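Local coordinates for organic hydroperoxide resistance protein (Elizabethkingia anophelis NUHP1, PDB 6D9N), which probably reduces organic hydroperoxides with a pair of redox-active cysteines, as in other members of the OsmC/Ohr family, at residues Ala64-Ala69 with Val104-Asn109; Asn71-Ser76 with Gln119-Lys124; Val90-Ile95 with Phe100-Glu105; Lys124-Cys129 with Ile139-Thr144. All coordinates share one frame; numbering follows the deposited sequence. Where two conformers were deposited one is given.

Contact 1. Residues Ala64-Ala69 with Val104-Asn109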
loop_
_atom_site.group_PDB
_atom_site.type_symbol
_atom_site.label_atom_id
_atom_site.label_comp_id
_atom_site.label_asym_id
_atom_site.label_seq_id
_atom_site.Cartn_x
_atom_site.Cartn_y
_atom_site.Cartn_z
ATOM N N ALA B 64 5.094 -5.302 -5.967
ATOM C CA ALA B 64 6.145 -6.016 -5.254
ATOM C C ALA B 64 5.596 -7.159 -4.398
ATOM O O ALA B 64 6.198 -8.244 -4.350
ATOM C CB ALA B 64 6.919 -5.022 -4.395
ATOM N N CYS B 65 4.481 -6.949 -3.702
ATOM C CA CYS B 65 3.872 -8.005 -2.903
ATOM C C CYS B 65 3.509 -9.187 -3.784
ATOM O O CYS B 65 3.802 -10.353 -3.468
ATOM C CB CYS B 65 2.596 -7.435 -2.238
ATOM S SG CYS B 65 1.742 -8.648 -1.162
ATOM N N PHE B 66 2.869 -8.908 -4.907
ATOM C CA PHE B 66 2.417 -9.996 -5.754
ATOM C C PHE B 66 3.605 -10.728 -6.374
ATOM O O PHE B 66 3.617 -11.972 -6.433
ATOM C CB PHE B 66 1.410 -9.472 -6.778
ATOM C CG PHE B 66 0.615 -10.577 -7.411
ATOM C CD1 PHE B 66 -0.599 -10.974 -6.853
ATOM C CD2 PHE B 66 1.088 -11.271 -8.510
ATOM C CE1 PHE B 66 -1.343 -11.977 -7.405
ATOM C CE2 PHE B 66 0.346 -12.309 -9.046
ATOM C CZ PHE B 66 -0.872 -12.669 -8.489
ATOM N N ASP B 67 4.618 -9.994 -6.858
ATOM C CA ASP B 67 5.789 -10.660 -7.414
ATOM C C ASP B 67 6.517 -11.484 -6.363
ATOM O O ASP B 67 6.966 -12.608 -6.658
ATOM C CB ASP B 67 6.756 -9.646 -8.033
ATOM C CG ASP B 67 7.756 -10.343 -8.950
ATOM O OD1 ASP B 67 7.300 -10.994 -9.913
ATOM O OD2 ASP B 67 8.977 -10.290 -8.680
ATOM N N SER B 68 6.609 -10.989 -5.124
ATOM C CA SER B 68 7.250 -11.760 -4.062
ATOM C C SER B 68 6.474 -13.044 -3.773
ATOM O O SER B 68 7.057 -14.138 -3.682
ATOM C CB SER B 68 7.334 -10.898 -2.804
ATOM O OG SER B 68 7.932 -11.645 -1.768
ATOM N N ALA B 69 5.149 -12.947 -3.676
ATOM C CA ALA B 69 4.313 -14.119 -3.421
ATOM C C ALA B 69 4.416 -15.106 -4.572
ATOM O O ALA B 69 4.533 -16.317 -4.359
ATOM C CB ALA B 69 2.858 -13.669 -3.234
ATOM N N VAL B 104 -7.848 -1.634 -9.165
ATOM C CA VAL B 104 -6.520 -2.162 -9.455
ATOM C C VAL B 104 -6.591 -3.146 -10.612
ATOM O O VAL B 104 -7.486 -4.001 -10.662
ATOM C CB VAL B 104 -5.917 -2.914 -8.241
ATOM C CG1 VAL B 104 -4.508 -3.398 -8.546
ATOM C CG2 VAL B 104 -5.887 -2.018 -6.989
ATOM N N GLU B 105 -5.645 -3.032 -11.528
ATOM C CA GLU B 105 -5.391 -4.029 -12.568
ATOM C C GLU B 105 -3.999 -4.580 -12.324
ATOM O O GLU B 105 -3.034 -3.816 -12.296
ATOM C CB GLU B 105 -5.419 -3.371 -13.952
ATOM C CG GLU B 105 -5.324 -4.304 -15.170
ATOM C CD GLU B 105 -5.552 -3.536 -16.479
ATOM O OE1 GLU B 105 -4.718 -3.634 -17.413
ATOM O OE2 GLU B 105 -6.582 -2.841 -16.570
ATOM N N LEU B 106 -3.893 -5.899 -12.189
ATOM C CA LEU B 106 -2.618 -6.570 -11.952
ATOM C C LEU B 106 -2.340 -7.496 -13.116
ATOM O O LEU B 106 -3.245 -8.206 -13.578
ATOM C CB LEU B 106 -2.680 -7.528 -10.780
ATOM C CG LEU B 106 -2.847 -7.112 -9.350
ATOM C CD1 LEU B 106 -2.762 -8.346 -8.456
ATOM C CD2 LEU B 106 -1.761 -6.135 -8.972
ATOM N N HIS B 107 -1.107 -7.512 -13.588
ATOM C CA HIS B 107 -0.750 -8.437 -14.649
ATOM C C HIS B 107 0.598 -9.046 -14.314
ATOM O O HIS B 107 1.550 -8.338 -13.967
ATOM C CB HIS B 107 -0.626 -7.718 -15.970
ATOM C CG HIS B 107 -0.273 -8.658 -17.071
ATOM N ND1 HIS B 107 -1.214 -9.456 -17.698
ATOM C CD2 HIS B 107 0.927 -9.021 -17.591
ATOM C CE1 HIS B 107 -0.616 -10.219 -18.597
ATOM N NE2 HIS B 107 0.683 -9.972 -18.554
ATOM N N ALA B 108 0.682 -10.375 -14.390
ATOM C CA ALA B 108 1.933 -11.087 -14.154
ATOM C C ALA B 108 2.400 -11.711 -15.457
ATOM O O ALA B 108 1.583 -12.234 -16.225
ATOM C CB ALA B 108 1.777 -12.202 -13.107
ATOM N N ASN B 109 3.714 -11.702 -15.657
ATOM C CA ASN B 109 4.319 -12.446 -16.753
ATOM C C ASN B 109 5.288 -13.476 -16.198
ATOM O O ASN B 109 6.166 -13.141 -15.394
ATOM C CB ASN B 109 5.050 -11.542 -17.738
ATOM C CG ASN B 109 5.526 -12.319 -18.943
ATOM O OD1 ASN B 109 4.729 -12.709 -19.785
ATOM N ND2 ASN B 109 6.811 -12.590 -19.015
#
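F66 on the helix and L106 and A108 on the strand make the whole of this contact, all of it apolar. The ring of F66 is pinned at two places. CD1 of F66 lies 3.8 Å from CD1 of L106. Further round the ring, CE2 of F66 is 4.3 Å from CB of A108. Both methyl groups come to the ring at a slant. The first torsion of F66 puts CG anti to the backbone N (chi1 -163°), which carries the ring off the helix toward the sheet. L106 and A108 are two apart on the strand, so both point to the helix, while H107 between them points away.

V86, A125, H126 and L143 also pack on the ring, so both neighbouring strands and helix 115-128 take part.

The polar groups lie off this patch. H107 ND1 is hydrogen-bonded to T144 OG1, and D67 OD1 to T84 OG1. C65, just before F66, forms with C129 the disulfide seen in this protein; both cysteines have two conformers. The arrangement is a helix packed on one face of a beta-sheet, in the alpha/beta core of an OsmC/Ohr subunit, next to its cysteine pair.

Contact 2. Residues Asn71-Ser76 with Gln119-Lys124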
loop_
_atom_site.group_PDB
_atom_site.type_symbol
_atom_site.label_atom_id
_atom_site.label_comp_id
_atom_site.label_asym_id
_atom_site.label_seq_id
_atom_site.Cartn_x
_atom_site.Cartn_y
_atom_site.Cartn_z
ATOM N N ASN B 71 6.950 -15.555 -6.605
ATOM C CA ASN B 71 8.235 -16.244 -6.549
ATOM C C ASN B 71 8.279 -17.252 -5.419
ATOM O O ASN B 71 8.882 -18.328 -5.584
ATOM C CB ASN B 71 9.369 -15.231 -6.543
ATOM C CG ASN B 71 9.657 -14.741 -7.929
ATOM O OD1 ASN B 71 10.542 -15.265 -8.602
ATOM N ND2 ASN B 71 8.836 -13.848 -8.430
ATOM N N LEU B 72 7.623 -16.977 -4.290
ATOM C CA LEU B 72 7.564 -17.989 -3.237
ATOM C C LEU B 72 6.826 -19.235 -3.718
ATOM O O LEU B 72 7.244 -20.378 -3.453
ATOM C CB LEU B 72 6.904 -17.379 -2.004
ATOM C CG LEU B 72 6.852 -18.311 -0.803
ATOM C CD1 LEU B 72 8.250 -18.860 -0.389
ATOM C CD2 LEU B 72 6.184 -17.544 0.352
ATOM N N VAL B 73 5.708 -19.031 -4.407
ATOM C CA VAL B 73 4.929 -20.151 -4.935
ATOM C C VAL B 73 5.750 -20.949 -5.950
ATOM O O VAL B 73 5.758 -22.182 -5.934
ATOM C CB VAL B 73 3.613 -19.615 -5.535
ATOM C CG1 VAL B 73 2.879 -20.676 -6.377
ATOM C CG2 VAL B 73 2.706 -19.086 -4.442
ATOM N N ILE B 74 6.438 -20.259 -6.859
ATOM C CA ILE B 74 7.290 -20.928 -7.852
ATOM C C ILE B 74 8.366 -21.774 -7.173
ATOM O O ILE B 74 8.595 -22.940 -7.542
ATOM C CB ILE B 74 7.892 -19.874 -8.801
ATOM C CG1 ILE B 74 6.815 -19.336 -9.735
ATOM C CG2 ILE B 74 9.054 -20.481 -9.568
ATOM C CD1 ILE B 74 7.266 -18.083 -10.518
ATOM N N LYS B 75 9.043 -21.205 -6.164
ATOM C CA LYS B 75 10.117 -21.947 -5.514
ATOM C C LYS B 75 9.564 -23.120 -4.724
ATOM O O LYS B 75 10.173 -24.207 -4.705
ATOM C CB LYS B 75 10.912 -21.013 -4.596
ATOM C CG LYS B 75 11.745 -19.942 -5.327
ATOM C CD LYS B 75 12.875 -20.537 -6.192
ATOM C CE LYS B 75 13.648 -19.439 -6.978
ATOM N NZ LYS B 75 14.535 -20.080 -8.019
ATOM N N SER B 76 8.392 -22.957 -4.125
ATOM C CA SER B 76 7.791 -24.058 -3.381
ATOM C C SER B 76 7.440 -25.219 -4.302
ATOM O O SER B 76 7.488 -26.385 -3.885
ATOM C CB SER B 76 6.572 -23.552 -2.595
ATOM O OG SER B 76 6.978 -22.599 -1.605
ATOM N N GLN B 119 -1.484 -19.989 -14.900
ATOM C CA GLN B 119 -2.745 -19.742 -14.214
ATOM C C GLN B 119 -2.744 -20.344 -12.817
ATOM O O GLN B 119 -3.218 -19.716 -11.856
ATOM C CB GLN B 119 -3.897 -20.308 -15.045
ATOM C CG GLN B 119 -4.174 -19.456 -16.256
ATOM C CD GLN B 119 -5.014 -20.155 -17.306
ATOM O OE1 GLN B 119 -5.335 -21.336 -17.182
ATOM N NE2 GLN B 119 -5.377 -19.421 -18.353
ATOM N N ASP B 120 -2.227 -21.567 -12.676
ATOM C CA ASP B 120 -2.150 -22.163 -11.341
ATOM C C ASP B 120 -1.259 -21.330 -10.422
ATOM O O ASP B 120 -1.577 -21.134 -9.242
ATOM C CB ASP B 120 -1.610 -23.600 -11.445
ATOM C CG ASP B 120 -2.576 -24.568 -12.142
ATOM O OD1 ASP B 120 -3.782 -24.258 -12.295
ATOM O OD2 ASP B 120 -2.110 -25.657 -12.516
ATOM N N LEU B 121 -0.133 -20.856 -10.940
ATOM C CA LEU B 121 0.800 -20.093 -10.126
ATOM C C LEU B 121 0.175 -18.787 -9.653
ATOM O O LEU B 121 0.290 -18.438 -8.465
ATOM C CB LEU B 121 2.098 -19.830 -10.899
ATOM C CG LEU B 121 2.936 -21.090 -11.159
ATOM C CD1 LEU B 121 4.000 -20.746 -12.222
ATOM C CD2 LEU B 121 3.567 -21.601 -9.863
ATOM N N ILE B 122 -0.514 -18.051 -10.548
ATOM C CA ILE B 122 -1.047 -16.770 -10.102
ATOM C C ILE B 122 -2.239 -16.957 -9.187
ATOM O O ILE B 122 -2.475 -16.116 -8.323
ATOM C CB ILE B 122 -1.369 -15.788 -11.260
ATOM C CG1 ILE B 122 -2.443 -16.324 -12.240
ATOM C CG2 ILE B 122 -0.087 -15.281 -11.920
ATOM C CD1 ILE B 122 -3.351 -15.227 -12.780
ATOM N N GLU B 123 -3.031 -18.015 -9.376
ATOM C CA GLU B 123 -4.116 -18.298 -8.449
ATOM C C GLU B 123 -3.569 -18.478 -7.030
ATOM O O GLU B 123 -4.118 -17.917 -6.070
ATOM C CB GLU B 123 -4.877 -19.538 -8.950
ATOM C CG GLU B 123 -5.933 -20.065 -7.978
ATOM C CD GLU B 123 -6.700 -21.274 -8.515
ATOM O OE1 GLU B 123 -7.921 -21.342 -8.266
ATOM O OE2 GLU B 123 -6.103 -22.148 -9.185
ATOM N N LYS B 124 -2.480 -19.252 -6.874
ATOM C CA LYS B 124 -1.895 -19.421 -5.544
ATOM C C LYS B 124 -1.299 -18.112 -5.043
ATOM O O LYS B 124 -1.465 -17.778 -3.864
ATOM C CB LYS B 124 -0.840 -20.549 -5.553
ATOM C CG LYS B 124 -1.459 -21.933 -5.627
ATOM C CD LYS B 124 -0.423 -23.029 -5.733
ATOM C CE LYS B 124 -1.094 -24.407 -5.867
ATOM N NZ LYS B 124 -0.191 -25.498 -6.358
#
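V73 sets CG1 anti to its backbone N (chi1 168°), which aims that methyl at the facing helix, and L121 turns CG anti to its own carbonyl carbon (chi1 -68°), which swings the fork toward V73, where CD2 is the nearer branch. The two methyls meet: V73 CG1 is 3.7 Å from L121 CD2. The side chains run past each other in opposite directions, so they lie alongside.

I74 meets the same leucine from another side, at about a right angle. Its CG1 is 4.0 Å from L121 CD2 and equally near CD1. Both branches of L121 therefore face the I74 methylene, while one of them also serves V73.

K124 meets V73 from a further side. Its CB lies 3.8 Å from V73 CG1 and 4.0 Å from V73 CG2, so both valine methyls rest against this methylene. The lysine chain crosses the valine at about a right angle, then runs on extended, and its amino end leads away from the contact.

This is helix-helix packing of helix 54-77 on helix 115-128 within the OsmC/Ohr subunit. The short helix axes come within 9.2 Å, with 123° between their directions. V73 and L121 are the closest pair along the backbones. I110 packs on L121, and I79, T81 and T84 pack on I74.

The contact is wholly apolar across the two helices. It grades from buried I74 and L121 to the exposed K124, which gives only its aliphatic part. Its hold therefore rests on hydrophobic burial and shape, and no charge is enclosed.

Contact 3. Residues Val90-Ile95 with Phe100-Glu105; sequences VGIGQI and FGLEVE
V90-G93 and G101-V104 run antiparallel as arms of a hairpin, tied by four backbone bonds. G91 and E103 form one hydrogen-bonded pair, with G91 N 2.9 Å from E103 O and E103 N 2.9 Å from G91 O. G93 and G101 form the other, with G93 N 3.0 Å from G101 O. In this second pair each N-H lies nearly along the C=O axis; at G91 and E103 the donors tilt from the carbonyl planes.

V90, I92, L102 and V104 share one face of the sheet. L102 reaches I92, its cross-strand partner, and V90 on the diagonal: its CD2 is 4.0 Å from V90 CG1 and 4.1 Å from I92 CB. F58 of helix 54-77 packs on V90 and L102. A thiocyanate ion, probably from the crystallisation liquor, lies about 4 Å from the L102 side chain.

On the face that carries E103, positions 91, 93 and 101 are glycine. E103 lays its CG over G91, 3.8 Å from G91 CA. Its OE2 is hydrogen-bonded to T11 OG1 of the second subunit.

Near the turn, F100 crosses Q94 obliquely, with CZ of F100 3.9 Å from Q94 NE2 and the amide and ring planes only 13° apart. NE2 donates a hydrogen bond to G98 O, tying that amide end to the turn. Along the outer edge of strand 85-94, V90-I92 pair antiparallel with the second subunit.

The N-H and C=O groups of G91, E103, G93 and G101 are thus satisfied within the hairpin, while one face stays hydrophobic and E103 OE2 serves the dimer interface.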
loop_
_atom_site.group_PDB
_atom_site.type_symbol
_atom_site.label_atom_id
_atom_site.label_comp_id
_atom_site.label_asym_id
_atom_site.label_seq_id
_atom_site.Cartn_x
_atom_site.Cartn_y
_atom_site.Cartn_z
ATOM N N VAL B 90 -3.149 1.413 -10.599
ATOM C CA VAL B 90 -4.072 1.794 -9.537
ATOM C C VAL B 90 -4.784 3.071 -9.935
ATOM O O VAL B 90 -4.132 4.076 -10.263
ATOM C CB VAL B 90 -3.288 2.029 -8.230
ATOM C CG1 VAL B 90 -4.202 2.618 -7.132
ATOM C CG2 VAL B 90 -2.641 0.708 -7.799
ATOM N N GLY B 91 -6.105 3.047 -9.881
ATOM C CA GLY B 91 -6.925 4.218 -10.137
ATOM C C GLY B 91 -7.608 4.650 -8.852
ATOM O O GLY B 91 -7.886 3.831 -7.979
ATOM N N ILE B 92 -7.918 5.944 -8.770
ATOM C CA ILE B 92 -8.660 6.520 -7.656
ATOM C C ILE B 92 -9.841 7.297 -8.213
ATOM O O ILE B 92 -9.726 7.971 -9.243
ATOM C CB ILE B 92 -7.761 7.418 -6.761
ATOM C CG1 ILE B 92 -8.551 8.004 -5.576
ATOM C CG2 ILE B 92 -7.068 8.541 -7.556
ATOM C CD1 ILE B 92 -7.820 8.888 -4.608
ATOM N N GLY B 93 -10.971 7.211 -7.515
ATOM C CA GLY B 93 -12.116 8.026 -7.875
ATOM C C GLY B 93 -13.021 8.204 -6.683
ATOM O O GLY B 93 -12.759 7.694 -5.598
ATOM N N GLN B 94 -14.061 9.029 -6.858
ATOM C CA GLN B 94 -14.981 9.288 -5.764
ATOM C C GLN B 94 -15.986 8.147 -5.657
ATOM O O GLN B 94 -16.510 7.671 -6.671
ATOM C CB GLN B 94 -15.700 10.634 -5.977
ATOM C CG GLN B 94 -16.422 11.174 -4.705
ATOM C CD GLN B 94 -16.382 12.709 -4.564
ATOM O OE1 GLN B 94 -16.557 13.441 -5.549
ATOM N NE2 GLN B 94 -16.176 13.195 -3.330
ATOM N N ILE B 95 -16.257 7.706 -4.428
ATOM C CA ILE B 95 -17.246 6.662 -4.198
ATOM C C ILE B 95 -18.479 7.245 -3.525
ATOM O O ILE B 95 -18.605 8.466 -3.393
ATOM C CB ILE B 95 -16.669 5.446 -3.451
ATOM C CG1 ILE B 95 -16.042 5.840 -2.113
ATOM C CG2 ILE B 95 -15.607 4.787 -4.295
ATOM C CD1 ILE B 95 -15.497 4.640 -1.371
ATOM N N PHE B 100 -13.198 8.504 -1.162
ATOM C CA PHE B 100 -12.506 8.061 -2.368
ATOM C C PHE B 100 -12.140 6.587 -2.266
ATOM O O PHE B 100 -11.921 6.050 -1.173
ATOM C CB PHE B 100 -11.248 8.908 -2.630
ATOM C CG PHE B 100 -11.559 10.356 -2.853
ATOM C CD1 PHE B 100 -11.640 11.261 -1.778
ATOM C CD2 PHE B 100 -11.866 10.826 -4.116
ATOM C CE1 PHE B 100 -11.974 12.610 -1.981
ATOM C CE2 PHE B 100 -12.177 12.181 -4.322
ATOM C CZ PHE B 100 -12.234 13.051 -3.256
ATOM N N GLY B 101 -12.077 5.923 -3.425
ATOM C CA GLY B 101 -11.792 4.502 -3.471
ATOM C C GLY B 101 -10.822 4.180 -4.586
ATOM O O GLY B 101 -10.604 4.957 -5.510
ATOM N N LEU B 102 -10.254 2.987 -4.504
ATOM C CA LEU B 102 -9.278 2.501 -5.470
ATOM C C LEU B 102 -9.859 1.426 -6.396
ATOM O O LEU B 102 -10.854 0.770 -6.092
ATOM C CB LEU B 102 -8.054 1.897 -4.766
ATOM C CG LEU B 102 -7.300 2.841 -3.811
ATOM C CD1 LEU B 102 -6.071 2.119 -3.225
ATOM C CD2 LEU B 102 -6.914 4.123 -4.530
ATOM N N GLU B 103 -9.201 1.252 -7.536
ATOM C CA GLU B 103 -9.398 0.102 -8.418
ATOM C C GLU B 103 -8.016 -0.331 -8.884
ATOM O O GLU B 103 -7.084 0.484 -8.935
ATOM C CB GLU B 103 -10.272 0.459 -9.617
ATOM C CG GLU B 103 -9.700 1.573 -10.455
ATOM C CD GLU B 103 -10.641 2.068 -11.530
ATOM O OE1 GLU B 103 -11.836 1.658 -11.509
ATOM O OE2 GLU B 103 -10.156 2.868 -12.385
ATOM N N VAL B 104 -7.848 -1.634 -9.165
ATOM C CA VAL B 104 -6.520 -2.162 -9.455
ATOM C C VAL B 104 -6.591 -3.146 -10.612
ATOM O O VAL B 104 -7.486 -4.001 -10.662
ATOM C CB VAL B 104 -5.917 -2.914 -8.241
ATOM C CG1 VAL B 104 -4.508 -3.398 -8.546
ATOM C CG2 VAL B 104 -5.887 -2.018 -6.989
ATOM N N GLU B 105 -5.645 -3.032 -11.528
ATOM C CA GLU B 105 -5.391 -4.029 -12.568
ATOM C C GLU B 105 -3.999 -4.580 -12.324
ATOM O O GLU B 105 -3.034 -3.816 -12.296
ATOM C CB GLU B 105 -5.419 -3.371 -13.952
ATOM C CG GLU B 105 -5.324 -4.304 -15.170
ATOM C CD GLU B 105 -5.552 -3.536 -16.479
ATOM O OE1 GLU B 105 -4.718 -3.634 -17.413
ATOM O OE2 GLU B 105 -6.582 -2.841 -16.570
#

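Contact 4. Residues Lys124-Cys129 with Ile139-Thr144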
loop_
_atom_site.group_PDB
_atom_site.type_symbol
_atom_site.label_atom_id
_atom_site.label_comp_id
_atom_site.label_asym_id
_atom_site.label_seq_id
_atom_site.Cartn_x
_atom_site.Cartn_y
_atom_site.Cartn_z
ATOM N N LYS B 124 -2.480 -19.252 -6.874
ATOM C CA LYS B 124 -1.895 -19.421 -5.544
ATOM C C LYS B 124 -1.299 -18.112 -5.043
ATOM O O LYS B 124 -1.465 -17.778 -3.864
ATOM C CB LYS B 124 -0.840 -20.549 -5.553
ATOM C CG LYS B 124 -1.459 -21.933 -5.627
ATOM C CD LYS B 124 -0.423 -23.029 -5.733
ATOM C CE LYS B 124 -1.094 -24.407 -5.867
ATOM N NZ LYS B 124 -0.191 -25.498 -6.358
ATOM N N ALA B 125 -0.568 -17.393 -5.900
ATOM C CA ALA B 125 0.038 -16.137 -5.475
ATOM C C ALA B 125 -1.005 -15.158 -4.961
ATOM O O ALA B 125 -0.751 -14.419 -4.009
ATOM C CB ALA B 125 0.801 -15.535 -6.638
ATOM N N HIS B 126 -2.193 -15.150 -5.586
ATOM C CA HIS B 126 -3.257 -14.239 -5.197
ATOM C C HIS B 126 -3.850 -14.567 -3.835
ATOM O O HIS B 126 -4.454 -13.688 -3.212
ATOM C CB HIS B 126 -4.294 -14.216 -6.332
ATOM C CG HIS B 126 -5.268 -13.071 -6.349
ATOM N ND1 HIS B 126 -4.951 -11.760 -6.043
ATOM C CD2 HIS B 126 -6.554 -13.065 -6.798
ATOM C CE1 HIS B 126 -6.020 -11.013 -6.272
ATOM N NE2 HIS B 126 -7.005 -11.776 -6.721
ATOM N N GLN B 127 -3.654 -15.791 -3.330
ATOM C CA GLN B 127 -4.022 -16.135 -1.978
ATOM C C GLN B 127 -2.893 -15.883 -0.990
ATOM O O GLN B 127 -3.164 -15.749 0.205
ATOM C CB GLN B 127 -4.480 -17.600 -1.911
ATOM C CG GLN B 127 -5.741 -17.869 -2.749
ATOM C CD GLN B 127 -6.985 -17.008 -2.319
ATOM O OE1 GLN B 127 -7.315 -16.857 -1.101
ATOM N NE2 GLN B 127 -7.642 -16.403 -3.315
ATOM N N VAL B 128 -1.641 -15.824 -1.446
ATOM C CA VAL B 128 -0.503 -15.631 -0.550
ATOM C C VAL B 128 -0.283 -14.157 -0.245
ATOM O O VAL B 128 -0.058 -13.792 0.909
ATOM C CB VAL B 128 0.749 -16.273 -1.192
ATOM C CG1 VAL B 128 2.034 -15.881 -0.449
ATOM C CG2 VAL B 128 0.596 -17.781 -1.237
ATOM N N CYS B 129 -0.347 -13.316 -1.276
ATOM C CA CYS B 129 -0.070 -11.879 -1.205
ATOM C C CYS B 129 -0.948 -11.162 -0.173
ATOM O O CYS B 129 -2.184 -11.112 -0.343
ATOM C CB CYS B 129 -0.329 -11.318 -2.605
ATOM S SG CYS B 129 -0.240 -9.553 -2.800
ATOM N N ILE B 139 -12.585 -3.789 -3.303
ATOM C CA ILE B 139 -12.291 -3.073 -4.548
ATOM C C ILE B 139 -12.201 -4.058 -5.707
ATOM O O ILE B 139 -12.042 -5.271 -5.524
ATOM C CB ILE B 139 -10.992 -2.233 -4.482
ATOM C CG1 ILE B 139 -9.786 -3.186 -4.423
ATOM C CG2 ILE B 139 -11.065 -1.143 -3.410
ATOM C CD1 ILE B 139 -8.429 -2.492 -4.318
ATOM N N GLU B 140 -12.217 -3.520 -6.925
ATOM C CA GLU B 140 -11.987 -4.361 -8.096
ATOM C C GLU B 140 -10.489 -4.598 -8.309
ATOM O O GLU B 140 -9.722 -3.625 -8.400
ATOM C CB GLU B 140 -12.606 -3.712 -9.337
ATOM N N VAL B 141 -10.090 -5.890 -8.412
ATOM C CA VAL B 141 -8.707 -6.315 -8.726
ATOM C C VAL B 141 -8.777 -7.265 -9.913
ATOM O O VAL B 141 -9.048 -8.476 -9.771
ATOM C CB VAL B 141 -7.892 -6.931 -7.567
ATOM C CG1 VAL B 141 -6.477 -7.151 -8.054
ATOM C CG2 VAL B 141 -7.853 -6.030 -6.336
ATOM N N LYS B 142 -8.520 -6.727 -11.084
ATOM C CA LYS B 142 -8.509 -7.537 -12.298
ATOM C C LYS B 142 -7.115 -8.116 -12.441
ATOM O O LYS B 142 -6.160 -7.366 -12.552
ATOM C CB LYS B 142 -8.795 -6.656 -13.507
ATOM C CG LYS B 142 -8.605 -7.400 -14.836
ATOM C CD LYS B 142 -9.181 -6.632 -16.032
ATOM C CE LYS B 142 -8.699 -7.280 -17.331
ATOM N NZ LYS B 142 -7.226 -7.063 -17.369
ATOM N N LEU B 143 -7.000 -9.439 -12.494
ATOM C CA LEU B 143 -5.712 -10.140 -12.469
ATOM C C LEU B 143 -5.621 -11.025 -13.711
ATOM O O LEU B 143 -6.488 -11.875 -13.943
ATOM C CB LEU B 143 -5.649 -11.009 -11.216
ATOM C CG LEU B 143 -4.476 -11.990 -11.136
ATOM C CD1 LEU B 143 -3.105 -11.332 -11.245
ATOM C CD2 LEU B 143 -4.574 -12.791 -9.847
ATOM N N THR B 144 -4.576 -10.822 -14.506
ATOM C CA THR B 144 -4.317 -11.625 -15.694
ATOM C C THR B 144 -2.860 -12.055 -15.706
ATOM O O THR B 144 -2.015 -11.492 -15.001
ATOM C CB THR B 144 -4.632 -10.842 -17.003
ATOM O OG1 THR B 144 -3.909 -9.611 -17.024
ATOM C CG2 THR B 144 -6.132 -10.530 -17.129
HETATM O O HOH W 1 -9.319 -10.549 -7.849
#
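A water between H126 and V141 carries the polar link. It donates to V141 O at 2.8 Å and lies 2.9 Å from H126 NE2, at the imidazole edge and in its plane. The other ring nitrogen, H126 ND1, is hydrogen-bonded to S132 OG. The ring is therefore held at both nitrogens, which should fix its rotation.

L143 covers one face of this ring. Its CD2 stands 3.7 Å from the ring centroid and 19° off the ring normal, a CH-pi contact. The methyl is shifted toward the rim on the CG and CD2 side, with H126 CG at 3.6 Å from L143 CD2. With chi1 at -163° the imidazole swings clear of the backbone N and extends to the strand. The two side chains run past each other in opposite directions. V141 adds a looser touch, its CG1 4.3 Å from H126 CE1.

Helix 115-128 ends at V128. C129 follows as the N-cap of the next helix and partner of C65 in the disulfide seen in this protein, both in two conformers. H126 thus joins the helix end to strand 141-146. Its in-plane nitrogens have polar partners, and one pi face is covered by a methyl.

Overall arrangement
The four contacts build one alpha/beta unit. Contacts 1 and 3 share V104 and E105 on strand 100-109, with centres about 17 Å apart. Contact 4 adds the third strand: L106 N lies 2.7 Å from K142 O, and V104 N 2.8 Å from E140 O, both probable hydrogen bonds. Contact 2 shares K124 with contact 4 and packs on contact 1 through A108 and I122. Contacts 2 and 3 do not touch; their centres are about 27 Å apart, on opposite sides of the chain's centre. The C65-C129 disulfide, probably the redox centre, bridges contacts 1 and 4. Thiocyanate lies beside contact 3, near L102.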